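Local structure of uncharacterized protein (4NZK) at residues A[83-88]-A[331-336]. The protein is of unknown function but belongs to the DHHW family of the SGNH hydrolase clan and may act as a hydrolase. Residues are numbered along the deposited sequence; the frame is centred on the assembly and turned at random. Where two conformers were deposited one is given.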
loop_
_atom_site.group_PDB
_atom_site.type_symbol
_atom_site.label_atom_id
_atom_site.label_comp_id
_atom_site.label_asym_id
_atom_site.label_seq_id
_atom_site.Cartn_x
_atom_site.Cartn_y
_atom_site.Cartn_z
ATOM N N ALA A 83 10.164 11.076 -11.791
ATOM C CA ALA A 83 10.842 12.311 -11.445
ATOM C C ALA A 83 9.966 13.298 -10.704
ATOM O O ALA A 83 10.405 13.953 -9.749
ATOM C CB ALA A 83 11.417 12.960 -12.697
ATOM N N ASN A 84 8.714 13.409 -11.123
ATOM C CA ASN A 84 7.802 14.325 -10.440
ATOM C C ASN A 84 7.605 13.895 -9.001
ATOM O O ASN A 84 7.765 14.689 -8.092
ATOM C CB ASN A 84 6.462 14.407 -11.141
ATOM C CG ASN A 84 6.521 15.144 -12.468
ATOM O OD1 ASN A 84 7.562 15.592 -12.938
ATOM N ND2 ASN A 84 5.369 15.306 -13.050
ATOM N N TYR A 85 7.272 12.623 -8.812
ATOM C CA TYR A 85 7.093 12.063 -7.464
ATOM C C TYR A 85 8.310 12.368 -6.586
ATOM O O TYR A 85 8.153 12.836 -5.461
ATOM C CB TYR A 85 6.906 10.534 -7.619
ATOM C CG TYR A 85 6.843 9.771 -6.327
ATOM C CD1 TYR A 85 5.674 9.724 -5.600
ATOM C CD2 TYR A 85 7.941 9.068 -5.839
ATOM C CE1 TYR A 85 5.588 8.998 -4.420
ATOM C CE2 TYR A 85 7.859 8.336 -4.650
ATOM C CZ TYR A 85 6.688 8.306 -3.942
ATOM O OH TYR A 85 6.543 7.639 -2.771
ATOM N N ALA A 86 9.502 12.065 -7.074
ATOM C CA ALA A 86 10.702 12.294 -6.248
ATOM C C ALA A 86 10.830 13.770 -5.902
ATOM O O ALA A 86 11.142 14.098 -4.776
ATOM C CB ALA A 86 11.972 11.820 -6.946
ATOM N N SER A 87 10.578 14.656 -6.855
ATOM C CA SER A 87 10.649 16.089 -6.588
ATOM C C SER A 87 9.645 16.535 -5.530
ATOM O O SER A 87 9.948 17.384 -4.692
ATOM C CB SER A 87 10.456 16.870 -7.888
ATOM O OG SER A 87 10.620 18.266 -7.696
ATOM N N TYR A 88 8.450 15.967 -5.556
ATOM C CA TYR A 88 7.438 16.300 -4.571
ATOM C C TYR A 88 7.827 15.808 -3.174
ATOM O O TYR A 88 7.630 16.505 -2.169
ATOM C CB TYR A 88 6.077 15.746 -4.977
ATOM C CG TYR A 88 5.598 16.155 -6.361
ATOM C CD1 TYR A 88 6.035 17.317 -6.957
ATOM C CD2 TYR A 88 4.711 15.342 -7.068
ATOM C CE1 TYR A 88 5.620 17.679 -8.225
ATOM C CE2 TYR A 88 4.280 15.701 -8.334
ATOM C CZ TYR A 88 4.747 16.864 -8.903
ATOM O OH TYR A 88 4.318 17.226 -10.180
ATOM N N PHE A 331 5.838 7.546 2.769
ATOM C CA PHE A 331 5.168 7.580 1.481
ATOM C C PHE A 331 5.282 6.165 0.907
ATOM O O PHE A 331 6.411 5.625 0.749
ATOM C CB PHE A 331 5.865 8.530 0.523
ATOM C CG PHE A 331 5.603 9.967 0.824
ATOM C CD1 PHE A 331 6.385 10.649 1.728
ATOM C CD2 PHE A 331 4.535 10.616 0.251
ATOM C CE1 PHE A 331 6.149 11.991 2.005
ATOM C CE2 PHE A 331 4.271 11.950 0.537
ATOM C CZ PHE A 331 5.081 12.626 1.421
ATOM N N THR A 332 4.132 5.557 0.638
ATOM C CA THR A 332 4.134 4.211 0.123
ATOM C C THR A 332 3.004 4.024 -0.860
ATOM O O THR A 332 1.881 4.437 -0.621
ATOM C CB THR A 332 4.118 3.193 1.275
ATOM O OG1 THR A 332 4.273 1.854 0.737
ATOM C CG2 THR A 332 2.872 3.261 2.111
HETATM N N MSE A 333 3.342 3.392 -1.981
HETATM C CA MSE A 333 2.403 3.198 -3.068
HETATM C C MSE A 333 2.983 2.269 -4.077
HETATM O O MSE A 333 4.173 1.954 -4.028
HETATM C CB MSE A 333 2.073 4.530 -3.734
HETATM C CG MSE A 333 3.270 5.382 -4.179
HETATM SE SE MSE A 333 2.408 7.096 -4.730
HETATM C CE MSE A 333 2.678 7.618 -2.848
ATOM N N CYS A 334 2.160 1.805 -5.007
ATOM C CA CYS A 334 2.676 0.961 -6.073
ATOM C C CYS A 334 3.333 1.821 -7.152
ATOM O O CYS A 334 3.149 3.026 -7.238
ATOM C CB CYS A 334 1.584 0.071 -6.657
ATOM S SG CYS A 334 0.451 0.970 -7.749
ATOM N N THR A 335 4.087 1.154 -8.005
ATOM C CA THR A 335 4.828 1.828 -9.057
ATOM C C THR A 335 3.930 2.628 -9.978
ATOM O O THR A 335 4.257 3.742 -10.343
ATOM C CB THR A 335 5.651 0.842 -9.874
ATOM O OG1 THR A 335 4.859 -0.337 -10.091
ATOM C CG2 THR A 335 6.970 0.498 -9.154
ATOM N N PHE A 336 2.794 2.062 -10.371
ATOM C CA PHE A 336 1.906 2.782 -11.275
ATOM C C PHE A 336 1.494 4.139 -10.680
ATOM O O PHE A 336 1.359 5.135 -11.371
ATOM C CB PHE A 336 0.650 1.978 -11.527
ATOM C CG PHE A 336 0.835 0.747 -12.357
ATOM C CD1 PHE A 336 0.703 0.802 -13.750
ATOM C CD2 PHE A 336 1.040 -0.486 -11.770
ATOM C CE1 PHE A 336 0.823 -0.343 -14.528
ATOM C CE2 PHE A 336 1.144 -1.625 -12.545
ATOM C CZ PHE A 336 1.014 -1.564 -13.920
#
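The hydroxyl of Tyr85 is hydrogen-bonded to OD1 of Asn104, on the neighbouring strand 101-107, and its OH also rests against CB of Phe331 at 3.5 Å. CE of Met333 lies 3.9 Å from the same OH. Neither of these two contacts with segment 331-336 is polar.

Tyr85 leaves helix 83-96 with CG anti to the backbone N (chi1 174°). This carries the ring across to strand 328-334. The backbones stay well apart, and the closest CA pair, Tyr85 and Phe331, is separated by 10.2 Å. No hydrogen bond joins the two segments; side chains alone bridge them.

Met333 is present as selenomethionine and was modelled in two conformers. In the one described, its chain bends at chi3 (90°) and brings the methyl to the edge of the tyrosine ring, near the ring plane. CE is 3.6 Å from CE1 of Tyr85. SE of Met333 lies 4.8 Å from the ring centroid, 57° off the normal, in an oblique Met-aromatic contact. These selenium and methyl contacts belong to this conformer and are less certain for the other.

CB of Phe331 and CB of Met333 lie on the helix side of the strand, and that of Thr332 on the other. This alternation suits a strand covered by a helix, as in the α/β/α layers of the SGNH hydrolase fold. Ile133 and Ile346 also touch Tyr85, from helices 126-136 and 344-350.

Cutting Tyr85 back to alanine is likely to leave Asn104 OD1 without its hydroxyl partner and open a gap beside Phe331 and Met333. The chemistry implies a buried, mainly apolar joint between helix and sheet, with the bond to Asn104 satisfying the tyrosine's polar end.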